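Conserved hypothetical secreted protein (Helicobacter pylori, PDB 4RNZ) is a cell shape-determining protein of the M23B metallopeptidase family that probably cleaves peptidoglycan peptides with a bound zinc ion. Local coordinates at residues Ala183-Thr193 against Tyr316-Leu324; Asn258-His266 against His299-Asn307. One frame throughout, in Å; residues are numbered along the deposited sequence.

Contact 1: Ala183-Thr193 against Tyr316-Leu324; sequences AQEVAGFLLET and YIRTAKSKL
Glu185 is fully stretched, with CG opposite its backbone N (chi1 -180°), while Arg318 has CG tucked between its backbone N and carbonyl carbon (chi1 71°) and bends at chi2. These torsions bring the two together from opposite directions in a partly buried salt bridge. It joins the loop that continues strand 185-186 to the loop between strand 309-311 and helix 326-348, beside a single beta bridge of Gln184 with Lys323. Glu185 OE1 lies 2.6 Å from Arg318 NH1, over a face of the guanidinium, and the carboxylate and guanidinium planes stand 87° apart. Arg318 NH2 also donates to Glu185 OE2, meeting it from above the carboxylate plane. The same NH2 binds Phe189 O at 2.9 Å, so it is shared by two acceptors through bent bonds. His177 ND1 holds Glu185 OE2 as well.

Phe189 and Tyr316 point the same way, side by side. The edge of Phe189 faces the Tyr316 ring in an offset edge-to-face pair. Leu191 CD1 packs on Tyr316 CB at 3.6 Å. Backbone bonds tie the two segments near both ends: Leu191 N to Tyr316 O, Glu185 N to Ser322 O, and Leu324 N to Ala183 O. Beyond Leu191, Thr193 OG1 touches Ile317 CG2. A water donates to Leu191 O at 2.9 Å and to Arg318 O at 3.2 Å.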
ATOM      1  N   ALA A 183       9.671  18.690   8.420  1.00 41.00           N
ATOM      2  CA  ALA A 183       8.466  18.013   8.840  1.00 38.26           C
ATOM      3  C   ALA A 183       7.194  18.508   8.203  1.00 38.59           C
ATOM      4  O   ALA A 183       6.159  18.425   8.762  1.00 36.89           O
ATOM      5  CB  ALA A 183       8.343  18.025  10.336  1.00 40.62           C
ATOM      6  N   GLN A 184       7.285  18.964   6.988  1.00 35.98           N
ATOM      7  CA  GLN A 184       6.092  19.249   6.205  1.00 40.16           C
ATOM      8  C   GLN A 184       5.917  18.219   5.073  1.00 37.58           C
ATOM      9  O   GLN A 184       6.886  17.687   4.531  1.00 37.19           O
ATOM     10  CB  GLN A 184       6.082  20.686   5.707  1.00 44.58           C
ATOM     11  CG  GLN A 184       7.334  21.138   5.023  1.00 50.59           C
ATOM     12  CD  GLN A 184       7.352  22.641   4.822  1.00 61.63           C
ATOM     13  OE1 GLN A 184       6.298  23.286   4.751  1.00 65.63           O
ATOM     14  NE2 GLN A 184       8.551  23.212   4.752  1.00 63.49           N
ATOM     15  N   GLU A 185       4.674  17.919   4.740  1.00 35.77           N
ATOM     16  CA  GLU A 185       4.394  16.794   3.848  1.00 35.38           C
ATOM     17  C   GLU A 185       4.892  17.024   2.431  1.00 36.27           C
ATOM     18  O   GLU A 185       4.841  18.138   1.912  1.00 35.46           O
ATOM     19  CB  GLU A 185       2.911  16.494   3.829  1.00 36.37           C
ATOM     20  CG  GLU A 185       2.521  15.327   2.925  1.00 35.77           C
ATOM     21  CD  GLU A 185       1.132  14.810   3.222  1.00 37.81           C
ATOM     22  OE1 GLU A 185       0.388  15.464   3.974  1.00 42.03           O
ATOM     23  OE2 GLU A 185       0.780  13.730   2.727  1.00 41.78           O
ATOM     24  N   VAL A 186       5.394  15.963   1.816  1.00 33.99           N
ATOM     25  CA  VAL A 186       5.785  16.013   0.417  1.00 34.50           C
ATOM     26  C   VAL A 186       5.186  14.826  -0.294  1.00 34.67           C
ATOM     27  O   VAL A 186       4.835  13.825   0.339  1.00 31.96           O
ATOM     28  CB  VAL A 186       7.315  16.048   0.224  1.00 36.29           C
ATOM     29  CG1 VAL A 186       7.912  17.295   0.906  1.00 39.38           C
ATOM     30  CG2 VAL A 186       7.960  14.763   0.741  1.00 35.36           C
ATOM     31  N   ALA A 187       5.025  14.977  -1.603  1.00 32.47           N
ATOM     32  CA  ALA A 187       4.478  13.943  -2.452  1.00 36.35           C
ATOM     33  C   ALA A 187       3.074  13.527  -1.995  1.00 37.67           C
ATOM     34  O   ALA A 187       2.708  12.379  -2.121  1.00 38.34           O
ATOM     35  CB  ALA A 187       5.427  12.751  -2.469  1.00 36.91           C
ATOM     36  N   GLY A 188       2.310  14.471  -1.442  1.00 35.44           N
ATOM     37  CA  GLY A 188       0.971  14.195  -0.967  1.00 36.96           C
ATOM     38  C   GLY A 188      -0.055  14.136  -2.096  1.00 36.76           C
ATOM     39  O   GLY A 188       0.283  14.207  -3.279  1.00 36.02           O
ATOM     40  N   PHE A 189      -1.308  13.975  -1.706  1.00 32.72           N
ATOM     41  CA  PHE A 189      -2.441  13.966  -2.613  1.00 31.70           C
ATOM     42  C   PHE A 189      -3.516  14.742  -1.890  1.00 31.37           C
ATOM     43  O   PHE A 189      -3.642  14.624  -0.689  1.00 32.55           O
ATOM     44  CB  PHE A 189      -2.905  12.533  -2.853  1.00 33.07           C
ATOM     45  CG  PHE A 189      -1.889  11.684  -3.555  1.00 33.29           C
ATOM     46  CD1 PHE A 189      -1.867  11.612  -4.946  1.00 34.67           C
ATOM     47  CD2 PHE A 189      -0.942  10.968  -2.832  1.00 35.60           C
ATOM     48  CE1 PHE A 189      -0.913  10.847  -5.611  1.00 35.60           C
ATOM     49  CE2 PHE A 189       0.019  10.199  -3.490  1.00 35.96           C
ATOM     50  CZ  PHE A 189       0.028  10.136  -4.878  1.00 35.53           C
ATOM     51  N   LEU A 190      -4.252  15.585  -2.595  1.00 31.41           N
ATOM     52  CA  LEU A 190      -5.367  16.313  -1.967  1.00 33.13           C
ATOM     53  C   LEU A 190      -6.598  15.594  -2.486  1.00 31.69           C
ATOM     54  O   LEU A 190      -7.010  15.808  -3.618  1.00 31.52           O
ATOM     55  CB  LEU A 190      -5.373  17.796  -2.372  1.00 35.97           C
ATOM     56  CG  LEU A 190      -4.038  18.553  -2.181  1.00 41.35           C
ATOM     57  CD1 LEU A 190      -3.933  19.821  -3.035  1.00 44.34           C
ATOM     58  CD2 LEU A 190      -3.772  18.880  -0.719  1.00 44.91           C
ATOM     59  N   LEU A 191      -7.125  14.695  -1.682  1.00 28.32           N
ATOM     60  CA  LEU A 191      -8.321  13.963  -2.034  1.00 29.58           C
ATOM     61  C   LEU A 191      -9.561  14.721  -1.582  1.00 30.88           C
ATOM     62  O   LEU A 191      -9.517  15.471  -0.621  1.00 31.46           O
ATOM     63  CB  LEU A 191      -8.304  12.592  -1.369  1.00 28.70           C
ATOM     64  CG  LEU A 191      -7.182  11.646  -1.762  1.00 28.25           C
ATOM     65  CD1 LEU A 191      -7.439  10.310  -1.087  1.00 30.02           C
ATOM     66  CD2 LEU A 191      -7.120  11.511  -3.271  1.00 27.93           C
ATOM     67  N   GLU A 192     -10.663  14.499  -2.274  1.00 33.05           N
ATOM     68  CA  GLU A 192     -11.950  15.119  -1.925  1.00 34.76           C
ATOM     69  C   GLU A 192     -12.901  14.028  -1.511  1.00 31.89           C
ATOM     70  O   GLU A 192     -12.898  12.949  -2.086  1.00 30.73           O
ATOM     71  CB  GLU A 192     -12.551  15.821  -3.135  1.00 36.14           C
ATOM     72  CG  GLU A 192     -11.893  17.138  -3.445  1.00 40.42           C
ATOM     73  CD  GLU A 192     -12.481  17.837  -4.655  1.00 42.75           C
ATOM     74  OE1 GLU A 192     -13.366  17.275  -5.362  1.00 40.64           O
ATOM     75  OE2 GLU A 192     -12.041  18.980  -4.911  1.00 46.24           O
ATOM     76  N   THR A 193     -13.728  14.321  -0.524  1.00 30.65           N
ATOM     77  CA  THR A 193     -14.760  13.417  -0.098  1.00 28.97           C
ATOM     78  C   THR A 193     -15.654  13.095  -1.297  1.00 28.54           C
ATOM     79  O   THR A 193     -16.131  14.002  -1.941  1.00 27.41           O
ATOM     80  CB  THR A 193     -15.582  14.085   0.997  1.00 29.67           C
ATOM     81  OG1 THR A 193     -14.728  14.362   2.105  1.00 30.21           O
ATOM     82  CG2 THR A 193     -16.691  13.203   1.432  1.00 29.24           C
ATOM     83  N   TYR A 316      -5.864  12.022   3.904  1.00 30.51           N
ATOM     84  CA  TYR A 316      -5.566  12.754   2.675  1.00 31.80           C
ATOM     85  C   TYR A 316      -6.673  13.691   2.243  1.00 32.50           C
ATOM     86  O   TYR A 316      -6.547  14.350   1.191  1.00 31.71           O
ATOM     87  CB  TYR A 316      -5.386  11.789   1.518  1.00 33.80           C
ATOM     88  CG  TYR A 316      -4.083  11.066   1.457  1.00 36.95           C
ATOM     89  CD1 TYR A 316      -2.932  11.696   0.955  1.00 39.10           C
ATOM     90  CD2 TYR A 316      -4.002   9.732   1.829  1.00 41.07           C
ATOM     91  CE1 TYR A 316      -1.729  11.013   0.865  1.00 39.93           C
ATOM     92  CE2 TYR A 316      -2.811   9.041   1.739  1.00 42.92           C
ATOM     93  CZ  TYR A 316      -1.678   9.681   1.252  1.00 42.42           C
ATOM     94  OH  TYR A 316      -0.499   8.970   1.172  1.00 44.26           O
ATOM     95  N   ILE A 317      -7.787  13.704   2.970  1.00 33.18           N
ATOM     96  CA  ILE A 317      -8.837  14.670   2.645  1.00 37.26           C
ATOM     97  C   ILE A 317      -8.572  15.939   3.441  1.00 40.79           C
ATOM     98  O   ILE A 317      -8.703  15.960   4.641  1.00 40.09           O
ATOM     99  CB  ILE A 317     -10.228  14.094   2.900  1.00 38.95           C
ATOM    100  CG1 ILE A 317     -10.450  12.943   1.907  1.00 40.02           C
ATOM    101  CG2 ILE A 317     -11.290  15.171   2.722  1.00 38.72           C
ATOM    102  CD1 ILE A 317     -11.763  12.221   2.045  1.00 40.71           C
ATOM    103  N   ARG A 318      -8.092  16.948   2.754  1.00 46.72           N
ATOM    104  CA  ARG A 318      -7.606  18.175   3.349  1.00 56.37           C
ATOM    105  C   ARG A 318      -7.460  19.147   2.214  1.00 59.30           C
ATOM    106  O   ARG A 318      -7.466  18.742   1.083  1.00 61.51           O
ATOM    107  CB  ARG A 318      -6.238  17.961   3.981  1.00 59.63           C
ATOM    108  CG  ARG A 318      -5.100  17.756   2.983  1.00 66.94           C
ATOM    109  CD  ARG A 318      -4.145  16.660   3.417  1.00 75.09           C
ATOM    110  NE  ARG A 318      -3.366  16.074   2.322  1.00 78.69           N
ATOM    111  CZ  ARG A 318      -2.401  15.181   2.520  1.00 82.28           C
ATOM    112  NH1 ARG A 318      -2.126  14.803   3.749  1.00 77.02           N
ATOM    113  NH2 ARG A 318      -1.697  14.682   1.507  1.00 79.82           N
ATOM    114  N   THR A 319      -7.253  20.414   2.515  1.00 65.14           N
ATOM    115  CA  THR A 319      -7.074  21.420   1.478  1.00 68.99           C
ATOM    116  C   THR A 319      -5.644  21.861   1.333  1.00 67.14           C
ATOM    117  O   THR A 319      -5.228  22.307   0.287  1.00 63.77           O
ATOM    118  CB  THR A 319      -7.896  22.668   1.776  1.00 71.04           C
ATOM    119  OG1 THR A 319      -9.228  22.291   2.109  1.00 75.48           O
ATOM    120  CG2 THR A 319      -7.916  23.523   0.586  1.00 74.33           C
ATOM    121  N   ALA A 320      -4.908  21.748   2.419  1.00 70.09           N
ATOM    122  CA  ALA A 320      -3.500  22.041   2.417  1.00 70.89           C
ATOM    123  C   ALA A 320      -2.696  20.829   2.768  1.00 68.14           C
ATOM    124  O   ALA A 320      -3.189  19.897   3.333  1.00 64.95           O
ATOM    125  CB  ALA A 320      -3.199  23.121   3.424  1.00 72.74           C
ATOM    126  N   LYS A 321      -1.426  20.915   2.428  1.00 73.39           N
ATOM    127  CA  LYS A 321      -0.341  20.073   2.909  1.00 71.01           C
ATOM    128  C   LYS A 321      -0.288  19.950   4.446  1.00 63.78           C
ATOM    129  O   LYS A 321      -0.405  20.913   5.168  1.00 63.97           O
ATOM    130  CB  LYS A 321       0.967  20.693   2.437  1.00 74.43           C
ATOM    131  CG  LYS A 321       1.399  20.304   1.044  1.00 79.71           C
ATOM    132  CD  LYS A 321       2.474  21.239   0.485  1.00 83.19           C
ATOM    133  CE  LYS A 321       2.073  21.833  -0.863  1.00 82.66           C
ATOM    134  NZ  LYS A 321       2.695  21.193  -2.051  1.00 81.83           N
ATOM    135  N   SER A 322      -0.072  18.745   4.925  1.00 56.28           N
ATOM    136  CA  SER A 322       0.059  18.500   6.319  1.00 48.89           C
ATOM    137  C   SER A 322       1.455  18.869   6.819  1.00 45.04           C
ATOM    138  O   SER A 322       2.378  19.047   6.061  1.00 33.96           O
ATOM    139  CB  SER A 322      -0.305  17.047   6.577  1.00 50.50           C
ATOM    140  OG  SER A 322      -0.181  16.637   7.915  1.00 53.81           O
ATOM    141  N   LYS A 323       1.554  19.008   8.125  1.00 43.24           N
ATOM    142  CA  LYS A 323       2.805  19.179   8.823  1.00 46.13           C
ATOM    143  C   LYS A 323       2.652  18.404  10.087  1.00 43.80           C
ATOM    144  O   LYS A 323       1.549  18.223  10.536  1.00 40.55           O
ATOM    145  CB  LYS A 323       3.056  20.614   9.244  1.00 48.02           C
ATOM    146  CG  LYS A 323       3.118  21.641   8.162  1.00 49.88           C
ATOM    147  CD  LYS A 323       3.301  22.984   8.812  1.00 51.38           C
ATOM    148  CE  LYS A 323       3.398  24.090   7.801  1.00 55.75           C
ATOM    149  NZ  LYS A 323       4.181  25.267   8.251  1.00 60.77           N
ATOM    150  N   LEU A 324       3.766  17.973  10.658  1.00 41.81           N
ATOM    151  CA  LEU A 324       3.748  17.321  11.937  1.00 43.84           C
ATOM    152  C   LEU A 324       3.738  18.370  13.024  1.00 44.56           C
ATOM    153  O   LEU A 324       4.262  19.425  12.836  1.00 41.13           O
ATOM    154  CB  LEU A 324       4.955  16.419  12.116  1.00 45.02           C
ATOM    155  CG  LEU A 324       5.146  15.229  11.202  1.00 42.69           C
ATOM    156  CD1 LEU A 324       6.340  14.408  11.606  1.00 42.47           C
ATOM    157  CD2 LEU A 324       3.911  14.388  11.193  1.00 43.58           C
TER
HETATM  158  O   HOH W   1     -10.466  17.993   0.345  1.00 37.40           O

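Contact 2: Asn258-His266 against His299-Asn307; sequences NELRLVYAH and HLHFGVYKN. With ZN (zinc ion), chain B.
Arg261 and Tyr305 run side by side across an antiparallel strand pair. The guanidinium lies nearly flat on the phenol ring, planes 26° apart, as a stacked cation-pi contact. Arg261 NH1 sits over the ring centre, 3.4 Å from Tyr305 CG. An extended start (chi1 180°) and a bend at chi3 bring it there. Glu38 and Glu254 form salt bridges with the same guanidinium and probably fix its rotation. Val263 CG2 touches Tyr305 CE1 on this same sheet face.

On the other face, Tyr264 and Phe302 point the same way with their rings oblique, planes at 36°. Tyr264 CE2 meets Phe302 CE1 at 3.5 Å, and Tyr264 OH bonds to Ala235 N. Leu262 CD2 comes to the edge of the Phe302 ring, and Leu260 CD2 packs on Val304 CG1 at 4.0 Å.

Paired backbone bonds join Arg261 with Tyr305, Val263 with Gly303 and Ala265 with His301. Toward Asn307, a water bridges Glu259 OE2 and Asn307 ND2.

At the other end, His266 and His299 cross obliquely, with His299 CE1 over one face of the His266 ring. His266 CD2 lies 3.3 Å from His299 NE2. His266 ND1 bonds to Thr292 O, and its NE2 to Glu34 OE1. His301 turns its ring to the metal, and its ND1 binds zinc at 2.0 Å. Glu34, His219 and Asp223 complete the coordination. His299-Leu300-His301 is the HxH motif of M23 metallopeptidases, and its second histidine is the zinc ligand here.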
ATOM      1  N   ASN A 258      -0.537   7.428  -9.537  1.00 33.61           N
ATOM      2  CA  ASN A 258       0.792   7.268  -8.967  1.00 31.85           C
ATOM      3  C   ASN A 258       0.812   5.989  -8.113  1.00 30.66           C
ATOM      4  O   ASN A 258       0.416   4.950  -8.598  1.00 32.79           O
ATOM      5  CB  ASN A 258       1.214   8.517  -8.194  1.00 35.53           C
ATOM      6  CG  ASN A 258       1.238   9.773  -9.068  1.00 41.21           C
ATOM      7  OD1 ASN A 258       1.217   9.700 -10.290  1.00 46.62           O
ATOM      8  ND2 ASN A 258       1.292  10.923  -8.434  1.00 47.01           N
ATOM      9  N   GLU A 259       1.222   6.059  -6.850  1.00 33.29           N
ATOM     10  CA  GLU A 259       1.265   4.859  -6.005  1.00 33.83           C
ATOM     11  C   GLU A 259      -0.052   4.560  -5.265  1.00 34.24           C
ATOM     12  O   GLU A 259      -0.108   3.643  -4.438  1.00 32.40           O
ATOM     13  CB  GLU A 259       2.452   4.917  -5.042  1.00 33.98           C
ATOM     14  CG  GLU A 259       2.416   5.965  -3.926  1.00 34.25           C
ATOM     15  CD  GLU A 259       3.055   7.300  -4.319  1.00 35.14           C
ATOM     16  OE1 GLU A 259       2.523   7.947  -5.254  1.00 33.18           O
ATOM     17  OE2 GLU A 259       4.055   7.718  -3.680  1.00 37.75           O
ATOM     18  N   LEU A 260      -1.112   5.297  -5.598  1.00 31.76           N
ATOM     19  CA  LEU A 260      -2.422   5.058  -5.009  1.00 31.79           C
ATOM     20  C   LEU A 260      -3.346   4.184  -5.830  1.00 30.55           C
ATOM     21  O   LEU A 260      -3.440   4.271  -7.060  1.00 31.52           O
ATOM     22  CB  LEU A 260      -3.161   6.369  -4.665  1.00 31.78           C
ATOM     23  CG  LEU A 260      -2.581   7.350  -3.635  1.00 31.66           C
ATOM     24  CD1 LEU A 260      -3.560   8.498  -3.334  1.00 32.12           C
ATOM     25  CD2 LEU A 260      -2.174   6.683  -2.333  1.00 33.25           C
ATOM     26  N   ARG A 261      -4.094   3.366  -5.106  1.00 31.26           N
ATOM     27  CA  ARG A 261      -5.265   2.716  -5.633  1.00 31.20           C
ATOM     28  C   ARG A 261      -6.470   3.113  -4.757  1.00 30.85           C
ATOM     29  O   ARG A 261      -6.444   2.960  -3.532  1.00 27.91           O
ATOM     30  CB  ARG A 261      -5.026   1.221  -5.585  1.00 33.48           C
ATOM     31  CG  ARG A 261      -6.124   0.311  -6.089  1.00 35.90           C
ATOM     32  CD  ARG A 261      -5.649  -1.150  -5.926  1.00 36.56           C
ATOM     33  NE  ARG A 261      -6.798  -1.891  -5.522  1.00 40.58           N
ATOM     34  CZ  ARG A 261      -6.998  -2.516  -4.375  1.00 36.88           C
ATOM     35  NH1 ARG A 261      -6.062  -2.678  -3.437  1.00 36.54           N
ATOM     36  NH2 ARG A 261      -8.194  -3.020  -4.202  1.00 37.03           N
ATOM     37  N   LEU A 262      -7.518   3.602  -5.417  1.00 29.89           N
ATOM     38  CA  LEU A 262      -8.701   4.145  -4.741  1.00 30.19           C
ATOM     39  C   LEU A 262      -9.900   3.273  -5.094  1.00 28.94           C
ATOM     40  O   LEU A 262     -10.167   3.029  -6.262  1.00 33.18           O
ATOM     41  CB  LEU A 262      -8.936   5.613  -5.141  1.00 30.99           C
ATOM     42  CG  LEU A 262      -7.833   6.609  -4.732  1.00 31.08           C
ATOM     43  CD1 LEU A 262      -6.783   6.757  -5.824  1.00 32.34           C
ATOM     44  CD2 LEU A 262      -8.388   7.985  -4.421  1.00 32.39           C
ATOM     45  N   VAL A 263     -10.613   2.816  -4.068  1.00 28.76           N
ATOM     46  CA  VAL A 263     -11.686   1.824  -4.223  1.00 29.58           C
ATOM     47  C   VAL A 263     -13.022   2.427  -3.810  1.00 27.90           C
ATOM     48  O   VAL A 263     -13.120   2.991  -2.742  1.00 26.91           O
ATOM     49  CB  VAL A 263     -11.379   0.611  -3.331  1.00 29.76           C
ATOM     50  CG1 VAL A 263     -12.571  -0.340  -3.218  1.00 33.61           C
ATOM     51  CG2 VAL A 263     -10.143  -0.108  -3.857  1.00 33.31           C
ATOM     52  N   TYR A 264     -14.039   2.271  -4.646  1.00 27.36           N
ATOM     53  CA  TYR A 264     -15.371   2.812  -4.405  1.00 27.84           C
ATOM     54  C   TYR A 264     -16.373   1.693  -4.560  1.00 29.85           C
ATOM     55  O   TYR A 264     -16.677   1.314  -5.686  1.00 29.85           O
ATOM     56  CB  TYR A 264     -15.679   3.862  -5.466  1.00 29.09           C
ATOM     57  CG  TYR A 264     -14.696   4.990  -5.513  1.00 27.44           C
ATOM     58  CD1 TYR A 264     -13.503   4.863  -6.201  1.00 26.72           C
ATOM     59  CD2 TYR A 264     -14.968   6.188  -4.880  1.00 27.92           C
ATOM     60  CE1 TYR A 264     -12.584   5.912  -6.243  1.00 27.90           C
ATOM     61  CE2 TYR A 264     -14.069   7.236  -4.920  1.00 27.82           C
ATOM     62  CZ  TYR A 264     -12.885   7.100  -5.615  1.00 26.51           C
ATOM     63  OH  TYR A 264     -11.992   8.138  -5.630  1.00 28.71           O
ATOM     64  N   ALA A 265     -16.892   1.172  -3.449  1.00 29.23           N
ATOM     65  CA  ALA A 265     -17.661  -0.069  -3.471  1.00 31.44           C
ATOM     66  C   ALA A 265     -19.093   0.083  -2.966  1.00 31.86           C
ATOM     67  O   ALA A 265     -19.433   1.036  -2.259  1.00 29.64           O
ATOM     68  CB  ALA A 265     -16.943  -1.150  -2.661  1.00 31.50           C
ATOM     69  N   HIS A 266     -19.880  -0.931  -3.318  1.00 30.91           N
ATOM     70  CA  HIS A 266     -21.292  -1.070  -3.040  1.00 33.05           C
ATOM     71  C   HIS A 266     -22.160  -0.189  -3.938  1.00 33.67           C
ATOM     72  O   HIS A 266     -23.211   0.255  -3.521  1.00 37.82           O
ATOM     73  CB  HIS A 266     -21.609  -0.817  -1.559  1.00 34.85           C
ATOM     74  CG  HIS A 266     -20.852  -1.710  -0.626  1.00 37.06           C
ATOM     75  ND1 HIS A 266     -21.041  -3.072  -0.587  1.00 38.69           N
ATOM     76  CD2 HIS A 266     -19.890  -1.438   0.287  1.00 38.03           C
ATOM     77  CE1 HIS A 266     -20.232  -3.601   0.312  1.00 38.75           C
ATOM     78  NE2 HIS A 266     -19.520  -2.630   0.850  1.00 37.91           N
ATOM     79  N   HIS A 299     -24.505   2.360   1.764  1.00 35.96           N
ATOM     80  CA  HIS A 299     -23.277   3.116   2.050  1.00 36.26           C
ATOM     81  C   HIS A 299     -22.269   2.973   0.915  1.00 32.14           C
ATOM     82  O   HIS A 299     -22.344   2.052   0.114  1.00 32.07           O
ATOM     83  CB  HIS A 299     -22.639   2.664   3.387  1.00 41.75           C
ATOM     84  CG  HIS A 299     -22.113   1.259   3.370  1.00 44.77           C
ATOM     85  ND1 HIS A 299     -22.939   0.157   3.338  1.00 49.05           N
ATOM     86  CD2 HIS A 299     -20.844   0.775   3.378  1.00 47.09           C
ATOM     87  CE1 HIS A 299     -22.205  -0.945   3.321  1.00 49.90           C
ATOM     88  NE2 HIS A 299     -20.930  -0.597   3.348  1.00 49.52           N
ATOM     89  N   LEU A 300     -21.356   3.924   0.830  1.00 32.55           N
ATOM     90  CA  LEU A 300     -20.180   3.826  -0.036  1.00 30.89           C
ATOM     91  C   LEU A 300     -19.029   3.355   0.847  1.00 29.18           C
ATOM     92  O   LEU A 300     -18.735   3.978   1.859  1.00 30.88           O
ATOM     93  CB  LEU A 300     -19.838   5.186  -0.636  1.00 33.02           C
ATOM     94  CG  LEU A 300     -18.468   5.275  -1.317  1.00 33.19           C
ATOM     95  CD1 LEU A 300     -18.450   4.361  -2.532  1.00 33.29           C
ATOM     96  CD2 LEU A 300     -18.172   6.707  -1.669  1.00 34.13           C
ATOM     97  N   HIS A 301     -18.383   2.265   0.463  1.00 29.95           N
ATOM     98  CA  HIS A 301     -17.109   1.911   1.063  1.00 29.40           C
ATOM     99  C   HIS A 301     -16.028   2.580   0.201  1.00 28.64           C
ATOM    100  O   HIS A 301     -15.942   2.297  -0.995  1.00 28.80           O
ATOM    101  CB  HIS A 301     -16.924   0.397   1.113  1.00 30.91           C
ATOM    102  CG  HIS A 301     -15.547  -0.015   1.517  1.00 29.86           C
ATOM    103  ND1 HIS A 301     -15.254  -0.450   2.785  1.00 30.02           N
ATOM    104  CD2 HIS A 301     -14.377  -0.004   0.843  1.00 30.76           C
ATOM    105  CE1 HIS A 301     -13.960  -0.705   2.874  1.00 32.58           C
ATOM    106  NE2 HIS A 301     -13.403  -0.443   1.706  1.00 31.55           N
ATOM    107  N   PHE A 302     -15.235   3.465   0.811  1.00 26.47           N
ATOM    108  CA  PHE A 302     -14.179   4.220   0.135  1.00 26.68           C
ATOM    109  C   PHE A 302     -12.839   3.784   0.689  1.00 27.53           C
ATOM    110  O   PHE A 302     -12.559   3.982   1.868  1.00 25.32           O
ATOM    111  CB  PHE A 302     -14.371   5.739   0.316  1.00 26.60           C
ATOM    112  CG  PHE A 302     -13.282   6.611  -0.322  1.00 26.56           C
ATOM    113  CD1 PHE A 302     -12.838   6.393  -1.620  1.00 27.83           C
ATOM    114  CD2 PHE A 302     -12.710   7.646   0.395  1.00 27.17           C
ATOM    115  CE1 PHE A 302     -11.859   7.193  -2.194  1.00 25.84           C
ATOM    116  CE2 PHE A 302     -11.745   8.454  -0.169  1.00 27.21           C
ATOM    117  CZ  PHE A 302     -11.302   8.218  -1.463  1.00 27.68           C
ATOM    118  N   GLY A 303     -12.038   3.156  -0.161  1.00 27.87           N
ATOM    119  CA  GLY A 303     -10.733   2.641   0.238  1.00 28.60           C
ATOM    120  C   GLY A 303      -9.569   3.293  -0.490  1.00 28.38           C
ATOM    121  O   GLY A 303      -9.673   3.623  -1.673  1.00 27.84           O
ATOM    122  N   VAL A 304      -8.463   3.480   0.227  1.00 27.26           N
ATOM    123  CA  VAL A 304      -7.260   4.006  -0.355  1.00 27.02           C
ATOM    124  C   VAL A 304      -6.091   3.108   0.033  1.00 25.68           C
ATOM    125  O   VAL A 304      -5.959   2.738   1.195  1.00 26.64           O
ATOM    126  CB  VAL A 304      -6.989   5.459   0.059  1.00 27.54           C
ATOM    127  CG1 VAL A 304      -5.687   5.963  -0.574  1.00 27.54           C
ATOM    128  CG2 VAL A 304      -8.161   6.353  -0.370  1.00 28.56           C
ATOM    129  N   TYR A 305      -5.284   2.773  -0.977  1.00 26.35           N
ATOM    130  CA  TYR A 305      -4.089   1.919  -0.848  1.00 29.09           C
ATOM    131  C   TYR A 305      -2.872   2.673  -1.363  1.00 26.76           C
ATOM    132  O   TYR A 305      -2.869   3.096  -2.516  1.00 30.15           O
ATOM    133  CB  TYR A 305      -4.256   0.664  -1.689  1.00 30.04           C
ATOM    134  CG  TYR A 305      -5.357  -0.194  -1.158  1.00 32.34           C
ATOM    135  CD1 TYR A 305      -6.677   0.051  -1.508  1.00 32.49           C
ATOM    136  CD2 TYR A 305      -5.088  -1.231  -0.262  1.00 33.03           C
ATOM    137  CE1 TYR A 305      -7.705  -0.698  -0.957  1.00 33.76           C
ATOM    138  CE2 TYR A 305      -6.116  -1.999   0.268  1.00 34.41           C
ATOM    139  CZ  TYR A 305      -7.418  -1.702  -0.082  1.00 34.53           C
ATOM    140  OH  TYR A 305      -8.447  -2.438   0.430  1.00 42.20           O
ATOM    141  N   LYS A 306      -1.867   2.862  -0.513  1.00 27.01           N
ATOM    142  CA  LYS A 306      -0.600   3.464  -0.919  1.00 28.26           C
ATOM    143  C   LYS A 306       0.451   2.360  -1.004  1.00 29.81           C
ATOM    144  O   LYS A 306       0.758   1.751   0.004  1.00 27.35           O
ATOM    145  CB  LYS A 306      -0.135   4.506   0.093  1.00 29.06           C
ATOM    146  CG  LYS A 306       1.198   5.156  -0.276  1.00 30.63           C
ATOM    147  CD  LYS A 306       1.638   6.223   0.720  1.00 33.91           C
ATOM    148  CE  LYS A 306       3.066   6.705   0.443  1.00 35.70           C
ATOM    149  NZ  LYS A 306       3.460   7.914   1.238  1.00 37.43           N
ATOM    150  N   ASN A 307       1.003   2.131  -2.189  1.00 26.92           N
ATOM    151  CA  ASN A 307       2.054   1.115  -2.374  1.00 28.05           C
ATOM    152  C   ASN A 307       1.562  -0.264  -1.916  1.00 29.17           C
ATOM    153  O   ASN A 307       2.287  -1.029  -1.278  1.00 30.06           O
ATOM    154  CB  ASN A 307       3.343   1.528  -1.657  1.00 26.67           C
ATOM    155  CG  ASN A 307       4.076   2.631  -2.395  1.00 26.95           C
ATOM    156  OD1 ASN A 307       4.081   2.641  -3.604  1.00 25.42           O
ATOM    157  ND2 ASN A 307       4.696   3.545  -1.669  1.00 27.21           N
TER
HETATM  158 ZN    ZN B 501     -16.227  -0.616   4.543  1.00 32.61          ZN
HETATM  159  O   HOH W   2       6.206   6.102  -3.011  1.00 27.92           O
HETATM  160  O   HOH W   3     -22.131   2.576  -2.642  1.00 35.92           O

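Contact 2 is core: 15 of its 17 touching residues are buried, and one end reaches the zinc. Contact 1 is only partly buried and joins loop segments; a third of its touching residues are exposed and a third buried. Along the chain, contact 2 is nested inside the loop that contact 1 closes. Their centres lie about 17 Å apart, yet they touch. Phe189 packs against Asn258, Glu259 and Leu260, and Tyr316 OH lies 3.5 Å from Lys306 CD. The chemistry differs with place. Contact 1 adds a salt bridge to a small apolar and aromatic patch, whereas contact 2 has continuous strand pairing, a cation-pi stack and the metal.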